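Local coordinates for peptidoglycan-N-acetylmuramic acid deacetylase PdaC (Bacillus subtilis subsp. subtilis str. 168, PDB 6H8N), which removes the acetyl group from N-acetylmuramic acid residues of peptidoglycan, a change that confers resistance to lysozyme, and also deacetylates short chitin oligomers, at residues K10-T15 / K174-Q179; A23-I28 / I56-E61; D30-Y35 / A39-L44; R145-A150 / D170-K175. The protein carries 1 engineered substitution. All blocks are in the same frame, centred on the assembly; numbering follows the deposited sequence.

Contact 1: residues K10-T15 / K174-Q179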
loop_
_atom_site.group_PDB
_atom_site.type_symbol
_atom_site.label_atom_id
_atom_site.label_comp_id
_atom_site.label_asym_id
_atom_site.label_seq_id
_atom_site.Cartn_x
_atom_site.Cartn_y
_atom_site.Cartn_z
ATOM N N LYS A 10 -0.590 -16.988 8.862
ATOM C CA LYS A 10 0.234 -16.186 7.974
ATOM C C LYS A 10 -0.468 -14.890 7.599
ATOM O O LYS A 10 -1.675 -14.858 7.373
ATOM C CB LYS A 10 0.537 -16.950 6.683
ATOM C CG LYS A 10 1.514 -18.099 6.878
ATOM C CD LYS A 10 2.019 -18.652 5.557
ATOM C CE LYS A 10 0.905 -19.139 4.673
ATOM N NZ LYS A 10 0.149 -20.258 5.291
ATOM N N VAL A 11 0.320 -13.827 7.485
ATOM C CA VAL A 11 -0.172 -12.534 7.031
ATOM C C VAL A 11 0.773 -11.996 5.973
ATOM O O VAL A 11 1.970 -12.294 5.964
ATOM C CB VAL A 11 -0.305 -11.523 8.193
ATOM C CG1 VAL A 11 -1.319 -12.005 9.225
ATOM C CG2 VAL A 11 1.050 -11.254 8.837
ATOM N N ILE A 12 0.228 -11.182 5.079
ATOM C CA ILE A 12 1.031 -10.486 4.089
ATOM C C ILE A 12 0.308 -9.197 3.739
ATOM O O ILE A 12 -0.926 -9.133 3.756
ATOM C CB ILE A 12 1.274 -11.402 2.866
ATOM C CG1 ILE A 12 2.402 -10.880 1.974
ATOM C CG2 ILE A 12 -0.011 -11.622 2.073
ATOM C CD1 ILE A 12 2.998 -11.971 1.087
ATOM N N ALA A 13 1.079 -8.162 3.425
ATOM C CA ALA A 13 0.541 -6.847 3.058
ATOM C C ALA A 13 0.826 -6.583 1.586
ATOM O O ALA A 13 1.954 -6.247 1.210
ATOM C CB ALA A 13 1.139 -5.758 3.934
ATOM N N LEU A 14 -0.197 -6.704 0.755
ATOM C CA LEU A 14 -0.101 -6.257 -0.625
ATOM C C LEU A 14 -0.360 -4.767 -0.672
ATOM O O LEU A 14 -1.358 -4.283 -0.129
ATOM C CB LEU A 14 -1.127 -6.973 -1.497
ATOM C CG LEU A 14 -1.027 -8.465 -1.572
ATOM C CD1 LEU A 14 -2.105 -9.012 -2.475
ATOM C CD2 LEU A 14 0.324 -8.848 -2.090
ATOM N N THR A 15 0.525 -4.035 -1.322
ATOM C CA THR A 15 0.398 -2.592 -1.392
ATOM C C THR A 15 0.543 -2.129 -2.828
ATOM O O THR A 15 1.255 -2.746 -3.648
ATOM C CB THR A 15 1.412 -1.864 -0.493
ATOM O OG1 THR A 15 2.731 -1.915 -1.055
ATOM C CG2 THR A 15 1.402 -2.442 0.912
ATOM N N LYS A 174 -5.008 -14.548 -5.777
ATOM C CA LYS A 174 -5.539 -15.911 -5.762
ATOM C C LYS A 174 -4.541 -16.891 -5.151
ATOM O O LYS A 174 -4.893 -17.706 -4.288
ATOM C CB LYS A 174 -5.892 -16.353 -7.168
ATOM C CG LYS A 174 -6.494 -17.754 -7.193
ATOM C CD LYS A 174 -6.735 -18.259 -8.600
ATOM C CE LYS A 174 -7.565 -19.544 -8.606
ATOM N NZ LYS A 174 -8.948 -19.313 -8.078
ATOM N N LYS A 175 -3.301 -16.850 -5.609
ATOM C CA LYS A 175 -2.320 -17.826 -5.145
ATOM C C LYS A 175 -1.989 -17.651 -3.668
ATOM O O LYS A 175 -1.848 -18.635 -2.941
ATOM C CB LYS A 175 -1.073 -17.784 -6.023
ATOM C CG LYS A 175 -1.337 -18.330 -7.405
ATOM C CD LYS A 175 -0.090 -18.425 -8.235
ATOM C CE LYS A 175 -0.351 -19.310 -9.451
ATOM N NZ LYS A 175 0.765 -19.291 -10.395
ATOM N N LEU A 176 -1.851 -16.410 -3.202
ATOM C CA LEU A 176 -1.599 -16.201 -1.779
ATOM C C LEU A 176 -2.790 -16.639 -0.938
ATOM O O LEU A 176 -2.608 -17.240 0.131
ATOM C CB LEU A 176 -1.251 -14.742 -1.491
ATOM C CG LEU A 176 0.066 -14.242 -2.076
ATOM C CD1 LEU A 176 0.119 -12.717 -1.930
ATOM C CD2 LEU A 176 1.261 -14.914 -1.399
ATOM N N THR A 177 -4.005 -16.364 -1.407
ATOM C CA THR A 177 -5.190 -16.829 -0.699
ATOM C C THR A 177 -5.219 -18.353 -0.660
ATOM O O THR A 177 -5.492 -18.946 0.392
ATOM C CB THR A 177 -6.450 -16.238 -1.346
ATOM O OG1 THR A 177 -6.379 -14.809 -1.288
ATOM C CG2 THR A 177 -7.698 -16.696 -0.616
ATOM N N ASP A 178 -4.911 -18.998 -1.787
ATOM C CA ASP A 178 -4.893 -20.459 -1.837
ATOM C C ASP A 178 -3.850 -21.021 -0.876
ATOM O O ASP A 178 -4.024 -22.130 -0.344
ATOM C CB ASP A 178 -4.570 -20.949 -3.255
ATOM C CG ASP A 178 -5.742 -20.854 -4.240
ATOM O OD1 ASP A 178 -6.914 -20.652 -3.852
ATOM O OD2 ASP A 178 -5.469 -21.040 -5.458
ATOM N N GLN A 179 -2.746 -20.309 -0.665
ATOM C CA GLN A 179 -1.701 -20.726 0.268
ATOM C C GLN A 179 -2.041 -20.442 1.726
ATOM O O GLN A 179 -1.241 -20.793 2.606
ATOM C CB GLN A 179 -0.366 -20.064 -0.084
ATOM C CG GLN A 179 0.273 -20.597 -1.344
ATOM C CD GLN A 179 1.648 -20.057 -1.515
ATOM O OE1 GLN A 179 2.286 -19.691 -0.529
ATOM N NE2 GLN A 179 2.132 -20.007 -2.748
#
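L176, in the last turn of helix 163-178, reaches strand 11-17 with one methyl, CD1, which touches two side chains at once. With CG anti to its own carbonyl carbon (chi1 -66°) L176 leans toward the strand and meets L14 tip to tip, CD1 of L176 lying 3.9 Å from CD2 of L14. The same CD1 lies 4.2 Å from CG2 of I12, whose side chain crosses that of L176 at about a right angle. I12 and L14, two residues apart on the strand, both face the helix here, and L183, Y181 and A150 close in around the group. Three residues further on, just past the helix, the backbone carbonyl of Q179 accepts a hydrogen bond from K10, NZ to O 3.1 Å. The lysine chain is bent at its last two torsions, and this curls the ammonium back to the oxygen; NZ lies 18° from the carbonyl plane with a C=O...N angle of 150°. K10 also forms a cation-pi contact with Y181. Helix 163-178 is thus seated on the parallel sheet of the C-terminal deacetylase domain by L176 without any polar bond, while K10 gives the carbonyl just past the helix end a charged donor.

Contact 2: residues A23-I28 / I56-E61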
loop_
_atom_site.group_PDB
_atom_site.type_symbol
_atom_site.label_atom_id
_atom_site.label_comp_id
_atom_site.label_asym_id
_atom_site.label_seq_id
_atom_site.Cartn_x
_atom_site.Cartn_y
_atom_site.Cartn_z
ATOM N N ALA A 23 -9.436 1.776 -14.560
ATOM C CA ALA A 23 -9.394 0.553 -15.343
ATOM C C ALA A 23 -8.586 -0.528 -14.645
ATOM O O ALA A 23 -8.937 -1.712 -14.716
ATOM C CB ALA A 23 -8.834 0.839 -16.732
ATOM N N THR A 24 -7.499 -0.156 -13.975
ATOM C CA THR A 24 -6.653 -1.134 -13.306
ATOM C C THR A 24 -6.982 -1.254 -11.821
ATOM O O THR A 24 -7.122 -2.370 -11.308
ATOM C CB THR A 24 -5.181 -0.776 -13.515
ATOM O OG1 THR A 24 -4.971 0.592 -13.162
ATOM C CG2 THR A 24 -4.789 -0.952 -14.966
ATOM N N THR A 25 -7.164 -0.130 -11.124
ATOM C CA THR A 25 -7.493 -0.172 -9.706
ATOM C C THR A 25 -8.799 -0.903 -9.450
ATOM O O THR A 25 -8.899 -1.678 -8.494
ATOM C CB THR A 25 -7.549 1.247 -9.140
ATOM O OG1 THR A 25 -6.337 1.942 -9.467
ATOM C CG2 THR A 25 -7.756 1.225 -7.626
ATOM N N ASN A 26 -9.823 -0.682 -10.289
ATOM C CA ASN A 26 -11.098 -1.367 -10.051
ATOM C C ASN A 26 -10.972 -2.878 -10.211
ATOM O O ASN A 26 -11.641 -3.644 -9.512
ATOM C CB ASN A 26 -12.199 -0.855 -10.974
ATOM C CG ASN A 26 -12.736 0.485 -10.558
ATOM O OD1 ASN A 26 -12.799 0.814 -9.367
ATOM N ND2 ASN A 26 -13.198 1.245 -11.531
ATOM N N GLN A 27 -10.149 -3.322 -11.159
ATOM C CA GLN A 27 -9.924 -4.750 -11.327
ATOM C C GLN A 27 -9.271 -5.344 -10.084
ATOM O O GLN A 27 -9.667 -6.415 -9.613
ATOM C CB GLN A 27 -9.056 -4.961 -12.570
ATOM C CG GLN A 27 -8.867 -6.394 -12.953
ATOM C CD GLN A 27 -7.865 -6.572 -14.076
ATOM O OE1 GLN A 27 -7.850 -5.820 -15.050
ATOM N NE2 GLN A 27 -7.037 -7.576 -13.943
ATOM N N ILE A 28 -8.291 -4.633 -9.508
ATOM C CA ILE A 28 -7.629 -5.100 -8.298
ATOM C C ILE A 28 -8.608 -5.119 -7.132
ATOM O O ILE A 28 -8.648 -6.077 -6.353
ATOM C CB ILE A 28 -6.400 -4.220 -8.018
ATOM C CG1 ILE A 28 -5.336 -4.450 -9.106
ATOM C CG2 ILE A 28 -5.826 -4.481 -6.622
ATOM C CD1 ILE A 28 -4.278 -3.381 -9.179
ATOM N N ILE A 56 -13.385 6.586 -2.857
ATOM C CA ILE A 56 -14.513 6.152 -2.047
ATOM C C ILE A 56 -14.658 4.636 -2.090
ATOM O O ILE A 56 -14.873 3.999 -1.056
ATOM C CB ILE A 56 -15.809 6.886 -2.460
ATOM C CG1 ILE A 56 -15.705 8.396 -2.212
ATOM C CG2 ILE A 56 -17.013 6.282 -1.738
ATOM C CD1 ILE A 56 -15.500 8.773 -0.779
ATOM N N ARG A 57 -14.551 4.039 -3.277
ATOM C CA ARG A 57 -14.718 2.597 -3.377
ATOM C C ARG A 57 -13.668 1.843 -2.560
ATOM O O ARG A 57 -13.990 0.890 -1.838
ATOM C CB ARG A 57 -14.694 2.140 -4.835
ATOM C CG ARG A 57 -14.953 0.647 -4.951
ATOM C CD ARG A 57 -15.025 0.087 -6.371
ATOM N NE ARG A 57 -15.056 -1.349 -6.170
ATOM C CZ ARG A 57 -14.607 -2.282 -6.997
ATOM N NH1 ARG A 57 -14.137 -1.963 -8.192
ATOM N NH2 ARG A 57 -14.622 -3.543 -6.596
ATOM N N MET A 58 -12.400 2.242 -2.660
ATOM C CA MET A 58 -11.387 1.482 -1.948
ATOM C C MET A 58 -11.611 1.554 -0.444
ATOM O O MET A 58 -11.434 0.549 0.259
ATOM C CB MET A 58 -9.973 1.894 -2.355
ATOM C CG MET A 58 -9.601 3.289 -2.113
ATOM S SD MET A 58 -7.925 3.683 -2.769
ATOM C CE MET A 58 -7.966 3.297 -4.491
ATOM N N LEU A 59 -12.044 2.724 0.067
ATOM C CA LEU A 59 -12.351 2.860 1.494
ATOM C C LEU A 59 -13.595 2.070 1.874
ATOM O O LEU A 59 -13.620 1.413 2.919
ATOM C CB LEU A 59 -12.557 4.331 1.843
ATOM C CG LEU A 59 -11.319 5.218 1.831
ATOM C CD1 LEU A 59 -11.758 6.690 1.938
ATOM C CD2 LEU A 59 -10.395 4.858 2.959
ATOM N N LYS A 60 -14.636 2.127 1.042
ATOM C CA LYS A 60 -15.870 1.419 1.355
ATOM C C LYS A 60 -15.627 -0.074 1.462
ATOM O O LYS A 60 -16.276 -0.752 2.261
ATOM C CB LYS A 60 -16.916 1.724 0.291
ATOM C CG LYS A 60 -18.278 1.159 0.608
ATOM C CD LYS A 60 -19.324 1.678 -0.355
ATOM C CE LYS A 60 -20.710 1.214 0.055
ATOM N NZ LYS A 60 -21.776 1.840 -0.784
ATOM N N GLU A 61 -14.678 -0.596 0.702
ATOM C CA GLU A 61 -14.401 -2.029 0.668
ATOM C C GLU A 61 -13.338 -2.453 1.673
ATOM O O GLU A 61 -12.874 -3.596 1.616
ATOM C CB GLU A 61 -14.089 -2.463 -0.771
ATOM C CG GLU A 61 -15.325 -2.252 -1.664
ATOM C CD GLU A 61 -15.226 -2.740 -3.098
ATOM O OE1 GLU A 61 -14.180 -3.278 -3.502
ATOM O OE2 GLU A 61 -16.232 -2.586 -3.849
#
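NH1 of R57 donates to two oxygens of N26, the backbone O and the side-chain OD1, both at 3.3 Å. Neither bond is straight: the N-H...O angle is 138° to O and 147° to OD1, and NH1 stands above the carbonyl plane of the side-chain amide. The R57 chain runs extended from CG to NE and crosses N26 obliquely, leaving amide and guanidinium planes 32° apart. On its other edge the guanidinium forms a salt bridge with E61, one helical turn later, where NE reaches OE2 at 2.9 Å almost in line with its N-H and in the guanidinium plane. NH2 adds weak bonds to both E61 oxygens, but its main partner is D30, in a salt bridge. Gripped by N26, E61 and D30, the guanidinium is probably held against rotation, and the two carboxylates probably balance its charge and that of nearby K33. Deeper in, CE of M58 packs 3.8 Å from CG2 of T25; the bend at chi3 of the methionine turns its methyl that way. OG1 of T25 bonds instead to D160 and to N21 N. The contact joins helix 22-35 to helix 52-60 on the outside of strand 40-43, in the NodB-homology domain: R57 lies along the partly exposed seam, while T25 and M58 both rest on F41 of that strand.

Contact 3: residues D30-Y35 / A39-L44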
loop_
_atom_site.group_PDB
_atom_site.type_symbol
_atom_site.label_atom_id
_atom_site.label_comp_id
_atom_site.label_asym_id
_atom_site.label_seq_id
_atom_site.Cartn_x
_atom_site.Cartn_y
_atom_site.Cartn_z
ATOM N N ASP A 30 -11.773 -5.537 -7.361
ATOM C CA ASP A 30 -12.638 -6.691 -7.618
ATOM C C ASP A 30 -11.982 -7.977 -7.138
ATOM O O ASP A 30 -12.641 -8.824 -6.525
ATOM C CB ASP A 30 -12.940 -6.832 -9.111
ATOM C CG ASP A 30 -13.902 -5.791 -9.649
ATOM O OD1 ASP A 30 -14.533 -5.045 -8.884
ATOM O OD2 ASP A 30 -14.038 -5.755 -10.897
ATOM N N SER A 31 -10.696 -8.156 -7.443
ATOM C CA SER A 31 -9.979 -9.362 -7.038
ATOM C C SER A 31 -9.929 -9.470 -5.522
ATOM O O SER A 31 -10.140 -10.543 -4.952
ATOM C CB SER A 31 -8.549 -9.342 -7.588
ATOM O OG SER A 31 -8.484 -9.290 -8.996
ATOM N N LEU A 32 -9.597 -8.368 -4.842
ATOM C CA LEU A 32 -9.552 -8.387 -3.388
ATOM C C LEU A 32 -10.906 -8.762 -2.808
ATOM O O LEU A 32 -10.991 -9.582 -1.888
ATOM C CB LEU A 32 -9.104 -7.022 -2.857
ATOM C CG LEU A 32 -7.651 -6.657 -3.141
ATOM C CD1 LEU A 32 -7.420 -5.161 -2.915
ATOM C CD2 LEU A 32 -6.706 -7.487 -2.269
ATOM N N LYS A 33 -11.979 -8.178 -3.343
ATOM C CA LYS A 33 -13.306 -8.475 -2.837
ATOM C C LYS A 33 -13.664 -9.940 -3.066
ATOM O O LYS A 33 -14.192 -10.602 -2.161
ATOM C CB LYS A 33 -14.314 -7.529 -3.491
ATOM C CG LYS A 33 -15.747 -7.756 -3.058
ATOM C CD LYS A 33 -16.631 -6.546 -3.390
ATOM C CE LYS A 33 -16.563 -6.119 -4.842
ATOM N NZ LYS A 33 -17.441 -4.914 -5.112
ATOM N N LYS A 34 -13.348 -10.468 -4.252
ATOM C CA LYS A 34 -13.674 -11.857 -4.589
ATOM C C LYS A 34 -12.987 -12.822 -3.641
ATOM O O LYS A 34 -13.591 -13.801 -3.188
ATOM C CB LYS A 34 -13.244 -12.137 -6.026
ATOM C CG LYS A 34 -13.407 -13.607 -6.476
ATOM C CD LYS A 34 -12.915 -13.781 -7.909
ATOM C CE LYS A 34 -12.802 -15.239 -8.320
ATOM N NZ LYS A 34 -12.310 -15.389 -9.735
ATOM N N TYR A 35 -11.719 -12.568 -3.330
ATOM C CA TYR A 35 -10.940 -13.463 -2.491
ATOM C C TYR A 35 -10.953 -13.067 -1.022
ATOM O O TYR A 35 -10.247 -13.677 -0.218
ATOM C CB TYR A 35 -9.516 -13.593 -3.046
ATOM C CG TYR A 35 -9.493 -14.331 -4.360
ATOM C CD1 TYR A 35 -9.751 -15.696 -4.414
ATOM C CD2 TYR A 35 -9.240 -13.665 -5.552
ATOM C CE1 TYR A 35 -9.744 -16.374 -5.623
ATOM C CE2 TYR A 35 -9.232 -14.339 -6.773
ATOM C CZ TYR A 35 -9.483 -15.693 -6.795
ATOM O OH TYR A 35 -9.480 -16.368 -7.999
ATOM N N ALA A 39 -6.061 -4.608 1.019
ATOM C CA ALA A 39 -4.753 -4.098 0.641
ATOM C C ALA A 39 -4.655 -2.635 1.049
ATOM O O ALA A 39 -5.577 -2.057 1.639
ATOM C CB ALA A 39 -4.511 -4.275 -0.855
ATOM N N THR A 40 -3.505 -2.044 0.742
ATOM C CA THR A 40 -3.232 -0.656 1.066
ATOM C C THR A 40 -2.837 0.050 -0.219
ATOM O O THR A 40 -1.952 -0.433 -0.937
ATOM C CB THR A 40 -2.084 -0.541 2.079
ATOM O OG1 THR A 40 -2.368 -1.391 3.196
ATOM C CG2 THR A 40 -1.954 0.886 2.582
ATOM N N PHE A 41 -3.504 1.158 -0.529
ATOM C CA PHE A 41 -3.313 1.906 -1.767
ATOM C C PHE A 41 -2.650 3.227 -1.422
ATOM O O PHE A 41 -3.226 4.035 -0.681
ATOM C CB PHE A 41 -4.660 2.133 -2.454
ATOM C CG PHE A 41 -5.287 0.871 -2.956
ATOM C CD1 PHE A 41 -6.021 0.057 -2.117
ATOM C CD2 PHE A 41 -5.096 0.465 -4.279
ATOM C CE1 PHE A 41 -6.566 -1.148 -2.590
ATOM C CE2 PHE A 41 -5.624 -0.730 -4.745
ATOM C CZ PHE A 41 -6.374 -1.526 -3.904
ATOM N N PHE A 42 -1.451 3.442 -1.958
ATOM C CA PHE A 42 -0.711 4.684 -1.779
ATOM C C PHE A 42 -0.983 5.528 -3.010
ATOM O O PHE A 42 -0.486 5.246 -4.109
ATOM C CB PHE A 42 0.763 4.373 -1.555
ATOM C CG PHE A 42 1.017 3.754 -0.216
ATOM C CD1 PHE A 42 1.212 4.555 0.887
ATOM C CD2 PHE A 42 0.991 2.366 -0.043
ATOM C CE1 PHE A 42 1.406 4.000 2.148
ATOM C CE2 PHE A 42 1.190 1.808 1.216
ATOM C CZ PHE A 42 1.415 2.634 2.302
ATOM N N VAL A 43 -1.808 6.540 -2.822
ATOM C CA VAL A 43 -2.460 7.264 -3.913
ATOM C C VAL A 43 -1.771 8.598 -4.160
ATOM O O VAL A 43 -1.260 9.260 -3.244
ATOM C CB VAL A 43 -3.974 7.470 -3.650
ATOM C CG1 VAL A 43 -4.685 6.121 -3.523
ATOM C CG2 VAL A 43 -4.215 8.324 -2.430
ATOM N N LEU A 44 -1.800 9.001 -5.430
ATOM C CA LEU A 44 -1.354 10.317 -5.856
ATOM C C LEU A 44 -2.502 11.306 -5.717
ATOM O O LEU A 44 -3.601 11.052 -6.204
ATOM C CB LEU A 44 -0.895 10.269 -7.311
ATOM C CG LEU A 44 0.482 9.655 -7.494
ATOM C CD1 LEU A 44 0.746 9.397 -8.962
ATOM C CD2 LEU A 44 1.578 10.540 -6.949
#
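In the beta-alpha-beta unit formed by strand 11-17, helix 22-35 and strand 40-43, this contact seats the last turns of the helix on the strand that follows it. L32 makes the whole of it from the helix side. Its CG lies beside the backbone N (chi1 -69°), which sends the branched end toward the sheet, and CD1 there touches two residues. CB of A39 is 3.7 Å from this CD1, and the second methyl, CD2, lies 4.1 Å from the same CB. Both branches of the leucine thus rest against the alanine methyl, CD1 the nearer. F41 comes from the opposite direction and presents its ring edge, not its face: CZ is 3.9 Å and CE1 4.1 Å from CD1 of L32, and the methyl lies near the ring plane. No hydrogen bond crosses between the segments; the three residues are buried, and the contact is purely apolar. The A39 and F41 backbones are hydrogen-bonded to strand 64-67, and T40 to strand 11-17, so strand 40-43 lies between these two in the parallel sheet. F41 also touches T25, I28 and L29 of the same helix and meets the ring of F16, while L32 touches I173 of helix 163-178 as well.

Contact 4: residues R145-A150 / D170-K175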
loop_
_atom_site.group_PDB
_atom_site.type_symbol
_atom_site.label_atom_id
_atom_site.label_comp_id
_atom_site.label_asym_id
_atom_site.label_seq_id
_atom_site.Cartn_x
_atom_site.Cartn_y
_atom_site.Cartn_z
ATOM N N ARG A 145 8.085 -13.359 -9.704
ATOM C CA ARG A 145 8.965 -12.640 -8.784
ATOM C C ARG A 145 8.295 -12.488 -7.417
ATOM O O ARG A 145 8.901 -12.763 -6.369
ATOM C CB ARG A 145 9.342 -11.268 -9.366
ATOM C CG ARG A 145 10.335 -11.293 -10.521
ATOM C CD ARG A 145 10.796 -9.884 -10.980
ATOM N NE ARG A 145 11.783 -9.311 -10.053
ATOM C CZ ARG A 145 12.554 -8.245 -10.294
ATOM N NH1 ARG A 145 13.421 -7.835 -9.374
ATOM N NH2 ARG A 145 12.467 -7.572 -11.433
ATOM N N VAL A 146 7.030 -12.084 -7.406
ATOM C CA VAL A 146 6.332 -11.920 -6.135
ATOM C C VAL A 146 6.173 -13.260 -5.426
ATOM O O VAL A 146 6.452 -13.387 -4.225
ATOM C CB VAL A 146 4.977 -11.226 -6.339
ATOM C CG1 VAL A 146 4.145 -11.272 -5.057
ATOM C CG2 VAL A 146 5.182 -9.799 -6.820
ATOM N N MET A 147 5.695 -14.281 -6.139
ATOM C CA MET A 147 5.402 -15.542 -5.474
ATOM C C MET A 147 6.667 -16.225 -4.970
ATOM O O MET A 147 6.625 -16.899 -3.931
ATOM C CB MET A 147 4.607 -16.468 -6.391
ATOM C CG MET A 147 3.228 -15.970 -6.763
ATOM S SD MET A 147 2.185 -15.462 -5.375
ATOM C CE MET A 147 2.081 -16.987 -4.446
ATOM N N ASN A 148 7.804 -16.026 -5.638
ATOM C CA ASN A 148 9.044 -16.612 -5.161
ATOM C C ASN A 148 9.556 -15.916 -3.905
ATOM O O ASN A 148 10.265 -16.538 -3.106
ATOM C CB ASN A 148 10.103 -16.590 -6.257
ATOM C CG ASN A 148 9.805 -17.571 -7.367
ATOM O OD1 ASN A 148 8.979 -18.466 -7.213
ATOM N ND2 ASN A 148 10.466 -17.395 -8.498
ATOM N N GLN A 149 9.216 -14.643 -3.707
ATOM C CA GLN A 149 9.696 -13.872 -2.567
ATOM C C GLN A 149 8.666 -13.723 -1.454
ATOM O O GLN A 149 9.014 -13.235 -0.370
ATOM C CB GLN A 149 10.136 -12.485 -3.042
ATOM C CG GLN A 149 11.337 -12.522 -3.971
ATOM C CD GLN A 149 11.631 -11.172 -4.595
ATOM O OE1 GLN A 149 11.904 -10.196 -3.899
ATOM N NE2 GLN A 149 11.572 -11.111 -5.924
ATOM N N ALA A 150 7.422 -14.095 -1.694
ATOM C CA ALA A 150 6.384 -13.899 -0.695
ATOM C C ALA A 150 6.694 -14.720 0.548
ATOM O O ALA A 150 7.266 -15.812 0.483
ATOM C CB ALA A 150 5.031 -14.318 -1.261
ATOM N N ASP A 170 -4.219 -9.984 -9.714
ATOM C CA ASP A 170 -5.294 -10.965 -9.552
ATOM C C ASP A 170 -4.739 -12.349 -9.270
ATOM O O ASP A 170 -5.219 -13.048 -8.368
ATOM C CB ASP A 170 -6.185 -11.007 -10.789
ATOM C CG ASP A 170 -7.312 -12.024 -10.644
ATOM O OD1 ASP A 170 -8.289 -11.749 -9.926
ATOM O OD2 ASP A 170 -7.209 -13.136 -11.222
ATOM N N GLU A 171 -3.745 -12.777 -10.051
ATOM C CA GLU A 171 -3.160 -14.095 -9.870
ATOM C C GLU A 171 -2.428 -14.196 -8.536
ATOM O O GLU A 171 -2.505 -15.228 -7.858
ATOM C CB GLU A 171 -2.237 -14.416 -11.051
ATOM C CG GLU A 171 -1.570 -15.760 -10.934
ATOM C CD GLU A 171 -0.914 -16.247 -12.195
ATOM O OE1 GLU A 171 -1.083 -15.622 -13.251
ATOM O OE2 GLU A 171 -0.210 -17.266 -12.094
ATOM N N ILE A 172 -1.717 -13.136 -8.136
ATOM C CA ILE A 172 -1.027 -13.124 -6.845
ATOM C C ILE A 172 -2.027 -13.241 -5.705
ATOM O O ILE A 172 -1.822 -13.993 -4.751
ATOM C CB ILE A 172 -0.154 -11.863 -6.732
ATOM C CG1 ILE A 172 1.054 -11.965 -7.680
ATOM C CG2 ILE A 172 0.270 -11.602 -5.290
ATOM C CD1 ILE A 172 1.645 -10.630 -8.003
ATOM N N ILE A 173 -3.103 -12.469 -5.774
ATOM C CA ILE A 173 -4.132 -12.525 -4.737
ATOM C C ILE A 173 -4.703 -13.934 -4.634
ATOM O O ILE A 173 -4.856 -14.488 -3.540
ATOM C CB ILE A 173 -5.219 -11.481 -5.019
ATOM C CG1 ILE A 173 -4.672 -10.065 -4.776
ATOM C CG2 ILE A 173 -6.474 -11.750 -4.160
ATOM C CD1 ILE A 173 -5.487 -8.969 -5.422
ATOM N N LYS A 174 -5.008 -14.548 -5.777
ATOM C CA LYS A 174 -5.539 -15.911 -5.762
ATOM C C LYS A 174 -4.541 -16.891 -5.151
ATOM O O LYS A 174 -4.893 -17.706 -4.288
ATOM C CB LYS A 174 -5.892 -16.353 -7.168
ATOM C CG LYS A 174 -6.494 -17.754 -7.193
ATOM C CD LYS A 174 -6.735 -18.259 -8.600
ATOM C CE LYS A 174 -7.565 -19.544 -8.606
ATOM N NZ LYS A 174 -8.948 -19.313 -8.078
ATOM N N LYS A 175 -3.301 -16.850 -5.609
ATOM C CA LYS A 175 -2.320 -17.826 -5.145
ATOM C C LYS A 175 -1.989 -17.651 -3.668
ATOM O O LYS A 175 -1.848 -18.635 -2.941
ATOM C CB LYS A 175 -1.073 -17.784 -6.023
ATOM C CG LYS A 175 -1.337 -18.330 -7.405
ATOM C CD LYS A 175 -0.090 -18.425 -8.235
ATOM C CE LYS A 175 -0.351 -19.310 -9.451
ATOM N NZ LYS A 175 0.765 -19.291 -10.395
#
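M147 reaches across to helix 163-178 with a hooked side chain. From CB the chain leaves toward the other helix, then bends at chi2 and again at chi3. SD comes to lie 4.1 Å from CB of K175 and 4.2 Å from CA of I172, so that the sulfur rests near the helix backbone. The terminal CE goes on to CB of K175, at 3.6 Å, passing aslant of that side chain near its root. Helices 139-149 and 163-178 run almost parallel here, at 25° with their axes 10.5 Å apart; strand 155-159 comes between them in the chain, as in successive units of the distorted beta/alpha barrel of polysaccharide deacetylases. On the inner side V146 and I172 cross at about a right angle: CD1 of I172 touches both CB and CG2 of V146, each at 3.8 Å, while CG2 of I172 meets CG1 of V146 at 3.9 Å. Both side chains also touch strand 155-159, V146 on I156 and I172 on I158. On the solvent side the K175 chain, extended beyond CG, carries NZ to E171 of its own helix in a salt bridge, 2.8 Å to OE2 on the lone pair turned away from OE1.

In the fold
Contacts 1 and 3 each lay a helix on the parallel sheet, through leucine-centred apolar packing on the neighbouring strands 11-17 and 40-43; contact 3 is wholly buried, whereas contact 1 gains a polar bond at its edge. Contacts 2 and 4 join helix to helix and are only partly buried: the former relies mainly on an arginine network, the latter on apolar packing beside a surface salt bridge. Contacts 2 and 3 share helix 22-35, joined through two salt bridges that run between them. Contacts 1 and 4 share helix 163-178, where M147 touches both L176 and Q179. S31-D170 and Y35-K174 bonds tie helix 22-35 to helix 163-178.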